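Local coordinates for glycosyl hydrolases family 2, sugar binding domain protein (Bacteroides uniformis str. 3978 T3 ii, PDB 6D1P) that probably hydrolyses beta-glucuronide linkages, acting as a family 2 glycoside hydrolase of a human gut bacterium, at residues Glu349-Phe360 with Gly572-Asp580. Sequence-based numbering, arbitrary orientation.
Sequences EMQQIKEMGANF and GSLFWTFKD. With NA (sodium ion), chain C.
Leu574 meets Phe360 where a TIM barrel closes: both neighbouring strands, 360-362 and 572-574, run parallel to strand 321-329, one on each side of it. Methyl CD2 of Leu574 lies over one face of the Phe360 ring, displaced toward its rim, 3.7 Å from the centroid in a CH-pi contact. Phe575 turns the edge of its ring to Met356, whose bent terminal torsion (chi3 51°) carries CE to 4.0 Å from Phe575 CE1. After a cis peptide bond between Trp576 and Thr577, Phe578 reaches the helix with CG anti to its backbone N (chi1 178°). Ile353 crosses the ring obliquely, CG1 over its centre, 3.4 Å from the Phe578 centroid. Around the rim, Met356 SD makes a Met-aromatic contact 5.3 Å from that centroid, while Gln352 OE1 lies near the ring plane, 3.6 Å from Phe578 CZ; NE2 of Gln352 is hydrogen-bonded to Gly604 O. Replacing Phe578 with an alanine would probably leave a gap against Ile353 and take from Met356 SD the ring edge it rests against. Lys579, bent at chi3, brings NZ to 3.0 Å from Glu349 OE1 in a salt bridge, and water 1 bridges NZ and Glu349 OE2. Glu349 also pairs with Arg330, and the modelled sodium has Asp580 O and Asp333 OD2 among its ligands. The example illustrates how a ring packed on face and edge can be bordered by a buried salt bridge: the Glu349 carboxylate, shared by Lys579 and Arg330, probably offsets part of their positive charge.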
loop_
_atom_site.group_PDB
_atom_site.type_symbol
_atom_site.label_atom_id
_atom_site.label_comp_id
_atom_site.label_asym_id
_atom_site.label_seq_id
_atom_site.Cartn_x
_atom_site.Cartn_y
_atom_site.Cartn_z
ATOM N N GLU A 349 15.776 -23.487 -13.129
ATOM C CA GLU A 349 14.813 -23.232 -14.197
ATOM C C GLU A 349 15.446 -23.420 -15.566
ATOM O O GLU A 349 14.862 -24.060 -16.450
ATOM C CB GLU A 349 14.234 -21.826 -14.056
ATOM C CG GLU A 349 13.429 -21.340 -15.261
ATOM C CD GLU A 349 13.013 -19.870 -15.113
ATOM O OE1 GLU A 349 13.361 -19.268 -14.055
ATOM O OE2 GLU A 349 12.359 -19.317 -16.039
ATOM N N MET A 350 16.636 -22.862 -15.767
ATOM C CA MET A 350 17.305 -23.020 -17.056
ATOM C C MET A 350 17.573 -24.495 -17.357
ATOM O O MET A 350 17.343 -24.956 -18.484
ATOM C CB MET A 350 18.592 -22.192 -17.084
ATOM C CG MET A 350 18.369 -20.692 -16.867
ATOM S SD MET A 350 17.103 -19.992 -17.956
ATOM C CE MET A 350 17.824 -20.298 -19.564
ATOM N N GLN A 351 17.995 -25.269 -16.348
ATOM C CA GLN A 351 18.129 -26.714 -16.540
ATOM C C GLN A 351 16.807 -27.343 -16.956
ATOM O O GLN A 351 16.776 -28.196 -17.848
ATOM C CB GLN A 351 18.657 -27.391 -15.268
ATOM C CG GLN A 351 20.152 -27.662 -15.290
ATOM C CD GLN A 351 20.675 -28.251 -13.986
ATOM O OE1 GLN A 351 20.208 -29.305 -13.526
ATOM N NE2 GLN A 351 21.663 -27.574 -13.385
ATOM N N GLN A 352 15.707 -26.938 -16.325
ATOM C CA GLN A 352 14.412 -27.500 -16.687
ATOM C C GLN A 352 14.092 -27.230 -18.153
ATOM O O GLN A 352 13.507 -28.077 -18.846
ATOM C CB GLN A 352 13.332 -26.912 -15.782
ATOM C CG GLN A 352 12.140 -27.818 -15.498
ATOM C CD GLN A 352 11.121 -27.139 -14.566
ATOM O OE1 GLN A 352 11.174 -25.928 -14.366
ATOM N NE2 GLN A 352 10.197 -27.915 -14.008
ATOM N N ILE A 353 14.481 -26.049 -18.638
ATOM C CA ILE A 353 14.255 -25.681 -20.029
ATOM C C ILE A 353 15.136 -26.524 -20.943
ATOM O O ILE A 353 14.651 -27.142 -21.903
ATOM C CB ILE A 353 14.512 -24.172 -20.220
ATOM C CG1 ILE A 353 13.485 -23.364 -19.416
ATOM C CG2 ILE A 353 14.514 -23.803 -21.697
ATOM C CD1 ILE A 353 13.591 -21.879 -19.566
ATOM N N LYS A 354 16.442 -26.551 -20.656
ATOM C CA LYS A 354 17.370 -27.372 -21.428
ATOM C C LYS A 354 16.900 -28.822 -21.505
ATOM O O LYS A 354 16.881 -29.419 -22.584
ATOM C CB LYS A 354 18.768 -27.293 -20.817
ATOM C CG LYS A 354 19.788 -28.148 -21.558
ATOM C CD LYS A 354 20.128 -27.553 -22.913
ATOM C CE LYS A 354 21.080 -28.466 -23.693
ATOM N NZ LYS A 354 21.674 -27.725 -24.845
ATOM N N GLU A 355 16.462 -29.383 -20.373
ATOM C CA GLU A 355 15.964 -30.755 -20.338
ATOM C C GLU A 355 14.678 -30.940 -21.121
ATOM O O GLU A 355 14.323 -32.083 -21.426
ATOM C CB GLU A 355 15.731 -31.188 -18.893
ATOM C CG GLU A 355 17.021 -31.344 -18.155
ATOM C CD GLU A 355 16.842 -31.435 -16.661
ATOM O OE1 GLU A 355 15.686 -31.628 -16.208
ATOM O OE2 GLU A 355 17.866 -31.294 -15.945
ATOM N N MET A 356 13.939 -29.857 -21.385
ATOM C CA MET A 356 12.754 -29.961 -22.222
ATOM C C MET A 356 13.138 -30.126 -23.691
ATOM O O MET A 356 12.318 -30.570 -24.498
ATOM C CB MET A 356 11.866 -28.726 -22.028
ATOM C CG MET A 356 10.472 -28.825 -22.654
ATOM S SD MET A 356 9.548 -27.247 -22.556
ATOM C CE MET A 356 10.772 -26.136 -23.251
ATOM N N GLY A 357 14.378 -29.814 -24.046
ATOM C CA GLY A 357 14.837 -29.994 -25.399
ATOM C C GLY A 357 14.830 -28.744 -26.233
ATOM O O GLY A 357 15.087 -28.834 -27.436
ATOM N N ALA A 358 14.519 -27.592 -25.635
ATOM C CA ALA A 358 14.673 -26.310 -26.301
ATOM C C ALA A 358 16.133 -26.055 -26.614
ATOM O O ALA A 358 17.030 -26.533 -25.924
ATOM C CB ALA A 358 14.140 -25.166 -25.423
ATOM N N ASN A 359 16.371 -25.276 -27.665
ATOM C CA ASN A 359 17.719 -24.816 -27.963
ATOM C C ASN A 359 17.776 -23.304 -28.125
ATOM O O ASN A 359 18.826 -22.773 -28.493
ATOM C CB ASN A 359 18.288 -25.520 -29.217
ATOM C CG ASN A 359 17.451 -25.283 -30.489
ATOM O OD1 ASN A 359 16.600 -24.392 -30.558
ATOM N ND2 ASN A 359 17.720 -26.088 -31.515
ATOM N N PHE A 360 16.694 -22.600 -27.799
ATOM C CA PHE A 360 16.537 -21.210 -28.176
ATOM C C PHE A 360 15.601 -20.546 -27.176
ATOM O O PHE A 360 14.615 -21.150 -26.750
ATOM C CB PHE A 360 15.980 -21.132 -29.607
ATOM C CG PHE A 360 15.941 -19.743 -30.188
ATOM C CD1 PHE A 360 16.961 -18.840 -29.943
ATOM C CD2 PHE A 360 14.897 -19.358 -31.014
ATOM C CE1 PHE A 360 16.935 -17.563 -30.497
ATOM C CE2 PHE A 360 14.863 -18.088 -31.571
ATOM C CZ PHE A 360 15.879 -17.185 -31.308
ATOM N N GLY A 572 12.535 -21.151 -37.390
ATOM C CA GLY A 572 12.134 -21.733 -36.125
ATOM C C GLY A 572 11.079 -20.886 -35.435
ATOM O O GLY A 572 10.515 -19.956 -36.018
ATOM N N SER A 573 10.824 -21.229 -34.174
ATOM C CA SER A 573 9.858 -20.461 -33.406
ATOM C C SER A 573 10.236 -20.460 -31.931
ATOM O O SER A 573 11.098 -21.223 -31.483
ATOM C CB SER A 573 8.455 -21.014 -33.573
ATOM O OG SER A 573 8.377 -22.261 -32.919
ATOM N N LEU A 574 9.562 -19.578 -31.177
ATOM C CA LEU A 574 9.609 -19.558 -29.716
ATOM C C LEU A 574 8.175 -19.540 -29.219
ATOM O O LEU A 574 7.461 -18.552 -29.426
ATOM C CB LEU A 574 10.367 -18.341 -29.191
ATOM C CG LEU A 574 11.702 -18.075 -29.886
ATOM C CD1 LEU A 574 11.577 -16.922 -30.904
ATOM C CD2 LEU A 574 12.792 -17.795 -28.878
ATOM N N PHE A 575 7.736 -20.615 -28.571
ATOM C CA PHE A 575 6.404 -20.549 -27.999
ATOM C C PHE A 575 6.427 -19.648 -26.771
ATOM O O PHE A 575 7.472 -19.431 -26.153
ATOM C CB PHE A 575 5.851 -21.945 -27.680
ATOM C CG PHE A 575 6.452 -22.611 -26.465
ATOM C CD1 PHE A 575 7.551 -23.462 -26.593
ATOM C CD2 PHE A 575 5.863 -22.462 -25.203
ATOM C CE1 PHE A 575 8.084 -24.120 -25.475
ATOM C CE2 PHE A 575 6.391 -23.094 -24.076
ATOM C CZ PHE A 575 7.495 -23.932 -24.209
ATOM N N TRP A 576 5.276 -19.049 -26.477
ATOM C CA TRP A 576 5.094 -18.191 -25.307
ATOM C C TRP A 576 4.129 -18.928 -24.395
ATOM O O TRP A 576 2.941 -19.046 -24.712
ATOM C CB TRP A 576 4.557 -16.814 -25.700
ATOM C CG TRP A 576 4.383 -15.858 -24.532
ATOM C CD1 TRP A 576 3.372 -15.854 -23.619
ATOM C CD2 TRP A 576 5.261 -14.789 -24.167
ATOM N NE1 TRP A 576 3.576 -14.861 -22.694
ATOM C CE2 TRP A 576 4.726 -14.189 -23.006
ATOM C CE3 TRP A 576 6.447 -14.278 -24.713
ATOM C CZ2 TRP A 576 5.324 -13.081 -22.385
ATOM C CZ3 TRP A 576 7.056 -13.194 -24.093
ATOM C CH2 TRP A 576 6.491 -12.604 -22.933
ATOM N N THR A 577 4.624 -19.429 -23.271
ATOM C CA THR A 577 5.947 -19.144 -22.739
ATOM C C THR A 577 6.290 -20.341 -21.871
ATOM O O THR A 577 5.456 -21.254 -21.722
ATOM C CB THR A 577 5.979 -17.803 -21.906
ATOM O OG1 THR A 577 7.324 -17.500 -21.507
ATOM C CG2 THR A 577 5.074 -17.879 -20.671
ATOM N N PHE A 578 7.497 -20.374 -21.294
ATOM C CA PHE A 578 7.889 -21.568 -20.543
ATOM C C PHE A 578 7.046 -21.739 -19.284
ATOM O O PHE A 578 6.537 -22.837 -19.009
ATOM C CB PHE A 578 9.371 -21.521 -20.177
ATOM C CG PHE A 578 9.820 -22.707 -19.360
ATOM C CD1 PHE A 578 9.813 -23.991 -19.907
ATOM C CD2 PHE A 578 10.241 -22.544 -18.042
ATOM C CE1 PHE A 578 10.218 -25.105 -19.142
ATOM C CE2 PHE A 578 10.649 -23.631 -17.276
ATOM C CZ PHE A 578 10.633 -24.922 -17.817
ATOM N N LYS A 579 6.880 -20.655 -18.515
ATOM C CA LYS A 579 6.364 -20.706 -17.153
ATOM C C LYS A 579 5.275 -19.661 -16.938
ATOM O O LYS A 579 5.428 -18.504 -17.345
ATOM C CB LYS A 579 7.510 -20.487 -16.154
ATOM C CG LYS A 579 7.158 -20.777 -14.705
ATOM C CD LYS A 579 8.420 -20.832 -13.836
ATOM C CE LYS A 579 9.004 -19.420 -13.651
ATOM N NZ LYS A 579 10.453 -19.551 -13.406
ATOM N N ASP A 580 4.172 -20.081 -16.311
ATOM C CA ASP A 580 3.160 -19.152 -15.823
ATOM C C ASP A 580 3.826 -18.002 -15.091
ATOM O O ASP A 580 4.716 -18.216 -14.265
ATOM C CB ASP A 580 2.195 -19.869 -14.874
ATOM C CG ASP A 580 1.248 -20.803 -15.587
ATOM O OD1 ASP A 580 1.372 -20.935 -16.822
ATOM O OD2 ASP A 580 0.373 -21.408 -14.901
HETATM NA NA NA C . 7.179 -17.231 -14.059
HETATM O O HOH W 1 10.933 -17.282 -15.363
HETATM O O HOH W 2 8.625 -16.871 -16.442
#